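Local coordinates for protein DnaB intein (PDB 1MI8) that is a mini-intein that probably excises itself from a replicative DNA helicase precursor by protein splicing, with side-chain cyclization of an asparagine in the process, at residues A[34-37]-A[38-41]; A[51-54]-A[55-58]; A[83-86]-A[87-90]. The protein carries 4 engineered substitutions. All coordinates share one frame; numbering follows the deposited sequence.

Contact 1 of 3, residues A[34-37]-A[38-41]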
# COMPACT_ATOMS: atom_id res chain seq x y z
N ALA A 34 -15.00 -20.47 -5.56
CA ALA A 34 -15.55 -19.20 -5.07
C ALA A 34 -15.87 -19.33 -3.59
O ALA A 34 -16.05 -20.43 -3.10
CB ALA A 34 -16.82 -18.82 -5.81
N ILE A 35 -15.90 -18.22 -2.89
CA ILE A 35 -16.25 -18.27 -1.48
C ILE A 35 -17.74 -17.90 -1.42
O ILE A 35 -18.21 -17.05 -2.18
CB ILE A 35 -15.42 -17.24 -0.60
CG1 ILE A 35 -15.81 -17.42 0.86
CG2 ILE A 35 -15.70 -15.78 -1.01
CD1 ILE A 35 -15.35 -16.35 1.82
N ASN A 36 -18.49 -18.58 -0.54
CA ASN A 36 -19.91 -18.27 -0.34
C ASN A 36 -19.85 -17.33 0.90
O ASN A 36 -19.57 -17.75 2.01
CB ASN A 36 -20.66 -19.59 -0.09
CG ASN A 36 -22.12 -19.38 0.36
OD1 ASN A 36 -22.96 -20.29 0.22
ND2 ASN A 36 -22.42 -18.21 0.93
N GLU A 37 -20.08 -16.04 0.68
CA GLU A 37 -19.95 -15.06 1.76
C GLU A 37 -20.87 -15.23 2.94
O GLU A 37 -20.50 -14.88 4.06
CB GLU A 37 -20.15 -13.67 1.22
CG GLU A 37 -19.15 -13.22 0.19
CD GLU A 37 -19.14 -11.71 0.17
OE1 GLU A 37 -18.53 -11.15 1.11
OE2 GLU A 37 -19.76 -11.09 -0.72
N GLN A 38 -22.06 -15.75 2.72
CA GLN A 38 -22.95 -16.00 3.83
C GLN A 38 -22.39 -17.09 4.76
O GLN A 38 -22.40 -16.94 5.99
CB GLN A 38 -24.32 -16.41 3.30
CG GLN A 38 -25.08 -15.28 2.58
CD GLN A 38 -26.21 -15.82 1.69
OE1 GLN A 38 -26.66 -16.96 1.87
NE2 GLN A 38 -26.68 -15.00 0.74
N THR A 39 -21.90 -18.19 4.17
CA THR A 39 -21.35 -19.29 4.95
C THR A 39 -19.84 -19.24 5.16
O THR A 39 -19.31 -19.93 6.01
CB THR A 39 -21.57 -20.65 4.29
OG1 THR A 39 -20.93 -20.68 3.00
CG2 THR A 39 -23.07 -20.97 4.14
N MET A 40 -19.15 -18.43 4.38
CA MET A 40 -17.70 -18.39 4.46
C MET A 40 -17.04 -19.72 4.09
O MET A 40 -15.90 -19.99 4.46
CB MET A 40 -17.23 -17.88 5.82
CG MET A 40 -17.81 -16.49 6.13
SD MET A 40 -17.53 -15.24 4.82
CE MET A 40 -15.70 -15.42 4.72
N LYS A 41 -17.74 -20.54 3.31
CA LYS A 41 -17.17 -21.81 2.84
C LYS A 41 -16.85 -21.72 1.33
O LYS A 41 -17.50 -20.96 0.60
CB LYS A 41 -18.15 -22.94 3.15
CG LYS A 41 -18.46 -22.93 4.64
CD LYS A 41 -19.12 -24.21 5.14
CE LYS A 41 -18.58 -24.58 6.51
NZ LYS A 41 -17.10 -24.70 6.43
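Asn36 and Thr39 meet at about a right angle across a tight turn, the hydroxyl of Thr39 pressing against the base of the asparagine side chain. Thr39 OG1 lies 3.3 Å from Asn36 CB and 3.2 Å from Asn36 CG. The asparagine reaches it because its CG stands anti to the backbone N (chi1 171°), which carries the flat amide out over the start of the turn, close to the backbone nitrogens of Gln38 and Thr39. With an alanine here, the contact from CG and from the amide beside the nitrogens of Gln38 and Thr39 would probably be lost, leaving the threonine hydroxyl with CB alone of this side chain.

The backbone of Asn36 is gripped at both ends. Its N donates to Lys41 O at 2.8 Å, a nearly straight bond, while its O receives Met40 N through a short and more bent one. Thr39 OG1 in turn accepts from Lys41 N at 3.2 Å, so the one hydroxyl packs on Asn36 and also accepts the backbone N-H two residues on. On the other side, Met40 folds back at chi2 and chi3 and lays SD 3.1 Å from Glu37 O.

Further out, Ile35 and Met40 both rest on Ile120, and Met40 also touches Trp122. Glu37 OE2 is hydrogen-bonded to Trp83, and Ile35 N is bonded to the side chain of Asn146.

Met40 takes positive backbone angles after three residues of right-handed helical conformation, and Met40 and Lys41 together face Asn36. This is a G1 beta bulge, combined with an ST turn at Thr39, closing the beta hairpin between strands 31-36 and 41-63 of the intein splicing domain.

Contact 2 of 3, residues A[51-54]-A[55-58]. Engineered in segment 51-54: Met52 (natural residue Cys).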
# COMPACT_ATOMS: atom_id res chain seq x y z
N PHE A 51 -13.23 -12.63 -20.45
CA PHE A 51 -13.03 -11.56 -21.42
C PHE A 51 -11.93 -10.55 -21.02
O PHE A 51 -11.65 -10.38 -19.83
CB PHE A 51 -14.34 -10.82 -21.59
CG PHE A 51 -14.94 -10.39 -20.30
CD1 PHE A 51 -14.66 -9.14 -19.76
CD2 PHE A 51 -15.76 -11.25 -19.59
CE1 PHE A 51 -15.20 -8.75 -18.53
CE2 PHE A 51 -16.30 -10.88 -18.35
CZ PHE A 51 -16.02 -9.63 -17.82
N MET A 52 -11.30 -9.95 -22.01
CA MET A 52 -10.34 -8.88 -21.78
C MET A 52 -11.03 -7.52 -21.70
O MET A 52 -12.06 -7.45 -22.39
CB MET A 52 -9.26 -8.88 -22.87
CG MET A 52 -8.45 -7.59 -22.93
SD MET A 52 -8.31 -6.94 -24.61
CE MET A 52 -7.22 -8.16 -25.35
N THR A 53 -10.65 -6.62 -20.88
CA THR A 53 -11.39 -5.36 -20.85
C THR A 53 -10.53 -4.23 -21.38
O THR A 53 -10.89 -3.06 -21.24
CB THR A 53 -11.84 -5.00 -19.43
OG1 THR A 53 -10.69 -4.90 -18.56
CG2 THR A 53 -12.80 -6.04 -18.91
N GLY A 54 -9.41 -4.57 -21.99
CA GLY A 54 -8.53 -3.54 -22.51
C GLY A 54 -7.20 -3.42 -21.79
O GLY A 54 -6.77 -4.33 -21.08
N LYS A 55 -6.52 -2.30 -22.00
CA LYS A 55 -5.23 -2.10 -21.36
C LYS A 55 -5.40 -1.19 -20.14
O LYS A 55 -5.96 -0.12 -20.25
CB LYS A 55 -4.24 -1.49 -22.35
CG LYS A 55 -4.12 -2.28 -23.63
CD LYS A 55 -2.70 -2.29 -24.13
CE LYS A 55 -2.60 -3.21 -25.35
NZ LYS A 55 -1.29 -3.86 -25.46
N LYS A 56 -4.91 -1.61 -18.98
CA LYS A 56 -5.09 -0.75 -17.82
C LYS A 56 -3.92 -0.84 -16.90
O LYS A 56 -3.25 -1.83 -16.83
CB LYS A 56 -6.34 -1.13 -17.01
CG LYS A 56 -7.63 -1.21 -17.80
CD LYS A 56 -8.07 0.14 -18.35
CE LYS A 56 -9.08 -0.08 -19.49
NZ LYS A 56 -10.15 -1.05 -19.05
N LEU A 57 -3.71 0.24 -16.17
CA LEU A 57 -2.64 0.31 -15.23
C LEU A 57 -2.90 -0.77 -14.17
O LEU A 57 -4.03 -0.90 -13.63
CB LEU A 57 -2.65 1.68 -14.61
CG LEU A 57 -1.58 1.91 -13.58
CD1 LEU A 57 -0.20 1.60 -14.15
CD2 LEU A 57 -1.70 3.37 -13.15
N VAL A 58 -1.85 -1.49 -13.83
CA VAL A 58 -1.99 -2.57 -12.90
C VAL A 58 -1.09 -2.39 -11.66
O VAL A 58 -0.06 -1.70 -11.73
CB VAL A 58 -1.76 -3.82 -13.77
CG1 VAL A 58 -0.45 -4.49 -13.54
CG2 VAL A 58 -2.98 -4.65 -13.71
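Two bends fold the Lys56 side chain back along its own strand: one at chi2 (-66°) turns the aliphatic chain toward Thr53, and a second at chi4 (49°) sets the ammonium group at the Thr53 carbonyl. Lys56 NZ donates to Thr53 O at 3.1 Å. The donor stands well above the carbonyl plane, so the ammonium perches over the group and does not meet a lone pair. Thr53 OG1 is a more distant neighbour, 3.9 Å from Lys56 NZ. The two side chains cross at about a right angle, and the threonine hydroxyl has its own weak hydrogen bond to Val136 O.

Strand 41-63 bends sharply here, the directions of 51-54 and 55-58 being 80° apart. Thr53 and Gly54 both make backbone hydrogen bonds with Val136 of strand 120-140, a pattern consistent with a beta bulge, and the strand curls on as one of the long curved strands of the all-beta intein fold. Gly54 sits at the bend with backbone angles at which a side chain would be jammed against Thr53 O and would clash with Lys55 N.

Beyond the bend, alternation returns. Lys55 turns away from 51-54 and makes a long, weak ion pair with Glu135, whereas Lys56 lies on Val136 and touches Thr72.

Contact 3 of 3, residues A[83-86]-A[87-90]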
# COMPACT_ATOMS: atom_id res chain seq x y z
N TRP A 83 -15.79 -6.44 0.98
CA TRP A 83 -15.03 -6.23 -0.24
C TRP A 83 -14.47 -4.81 -0.30
O TRP A 83 -15.15 -3.85 0.06
CB TRP A 83 -15.91 -6.53 -1.43
CG TRP A 83 -16.29 -7.99 -1.56
CD1 TRP A 83 -17.51 -8.58 -1.27
CD2 TRP A 83 -15.49 -9.04 -2.15
NE1 TRP A 83 -17.53 -9.89 -1.66
CE2 TRP A 83 -16.31 -10.21 -2.21
CE3 TRP A 83 -14.19 -9.09 -2.64
CZ2 TRP A 83 -15.86 -11.41 -2.75
CZ3 TRP A 83 -13.72 -10.31 -3.18
CH2 TRP A 83 -14.56 -11.45 -3.23
N LYS A 84 -13.18 -4.69 -0.66
CA LYS A 84 -12.53 -3.36 -0.78
C LYS A 84 -11.69 -3.32 -2.08
O LYS A 84 -11.10 -4.34 -2.50
CB LYS A 84 -11.58 -3.09 0.42
CG LYS A 84 -12.25 -2.86 1.80
CD LYS A 84 -11.18 -2.32 2.79
CE LYS A 84 -11.81 -1.78 4.07
NZ LYS A 84 -12.73 -2.80 4.55
N ARG A 85 -11.65 -2.16 -2.71
CA ARG A 85 -10.90 -1.94 -3.94
C ARG A 85 -9.43 -1.99 -3.57
O ARG A 85 -9.03 -1.59 -2.44
CB ARG A 85 -11.19 -0.51 -4.50
CG ARG A 85 -12.60 -0.25 -5.10
CD ARG A 85 -12.90 1.29 -5.21
NE ARG A 85 -11.86 1.98 -5.96
CZ ARG A 85 -12.02 2.44 -7.20
NH1 ARG A 85 -13.19 2.28 -7.81
NH2 ARG A 85 -10.98 3.00 -7.84
N LEU A 86 -8.62 -2.48 -4.50
CA LEU A 86 -7.18 -2.55 -4.28
C LEU A 86 -6.67 -1.14 -3.76
O LEU A 86 -5.85 -1.06 -2.81
CB LEU A 86 -6.45 -2.92 -5.62
CG LEU A 86 -4.95 -3.24 -5.52
CD1 LEU A 86 -4.50 -4.11 -6.67
CD2 LEU A 86 -4.19 -1.96 -5.47
N ASP A 87 -7.20 -0.08 -4.36
CA ASP A 87 -6.78 1.30 -4.01
C ASP A 87 -7.25 1.87 -2.70
O ASP A 87 -6.90 3.01 -2.36
CB ASP A 87 -7.07 2.32 -5.13
CG ASP A 87 -8.57 2.60 -5.34
OD1 ASP A 87 -8.84 3.30 -6.36
OD2 ASP A 87 -9.47 2.17 -4.56
N GLU A 88 -8.04 1.07 -2.01
CA GLU A 88 -8.56 1.38 -0.71
C GLU A 88 -7.87 0.52 0.39
O GLU A 88 -8.08 0.76 1.58
CB GLU A 88 -10.06 1.08 -0.70
CG GLU A 88 -10.87 2.08 -1.49
CD GLU A 88 -12.33 1.66 -1.57
OE1 GLU A 88 -12.63 0.45 -1.30
OE2 GLU A 88 -13.16 2.52 -1.92
N LEU A 89 -7.10 -0.50 -0.01
CA LEU A 89 -6.44 -1.37 0.96
C LEU A 89 -5.26 -0.68 1.59
O LEU A 89 -4.61 0.17 0.94
CB LEU A 89 -5.92 -2.64 0.29
CG LEU A 89 -6.96 -3.51 -0.42
CD1 LEU A 89 -6.28 -4.67 -1.21
CD2 LEU A 89 -7.92 -4.03 0.64
N SER A 90 -4.98 -1.05 2.82
CA SER A 90 -3.82 -0.53 3.56
C SER A 90 -3.13 -1.73 4.18
O SER A 90 -3.67 -2.85 4.20
CB SER A 90 -4.25 0.47 4.66
OG SER A 90 -5.41 -0.02 5.33
O HOH W 1 -4.14 0.78 -1.62
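Arg85 and Asp87 meet edge to edge, the guanidinium and carboxylate planes 24° apart. The arginine grips side-on with two nitrogens: NE donates to Asp87 OD2 at 2.8 Å and NH2 to Asp87 OD1 at 2.6 Å. Both oxygens lie close to the guanidinium plane and are approached on their syn sides, giving a bidentate salt bridge that fixes the rotation of both groups. Asp87 turns back to make it, its CG set between the backbone N and the carbonyl carbon (chi1 69°).

Glu88 meets the same arginine differently. Its carboxylate is tilted 53° to the guanidinium, and OE2 rests against the aliphatic stem, 3.5 Å from Arg85 CD. OE1 instead accepts from Arg85 N at 3.1 Å, met from above the carboxylate plane. Glu88 N returns a bond to Arg85 O, so the two residues are tied twice.

Leu89 N closes a further turn on Leu86 O at 3.1 Å, and a water donates to both Leu86 O and Leu89 O. Leu89 CD2 packs 3.8 Å from Lys84 CB, while the ammonium of Lys84 leads off to a salt bridge with Asp81.

The 3-10 turn thus ends strand 82-85, the partner of strand 76-79. Leu86 and Leu89 are buried, both touching Ile128 of strand 120-140, with Tyr59 and Leu61 of strand 41-63 alongside, and Glu88 packs on Lys92 of the second subunit.

Overall arrangement
Contacts 1 and 2 occupy opposite sides of the chain's centre, their own centres 27 Å apart, yet strand 41-63 links them: it leaves the hairpin of contact 1 and bends at contact 2. Contact 3 joins contact 1 directly, through a probable hydrogen bond of 2.7 Å between Glu37 OE2 and Trp83 NE1, although their centres lie 20 Å apart. Contacts 2 and 3 do not touch, with nearest atoms about 6 Å apart. Besides meeting Glu37 of contact 1, Trp83 packs edge-to-face with His155, near the C-terminal end of the chain; this histidine probably stands close to the C-terminal splice junction, where inteins cyclize their asparagine.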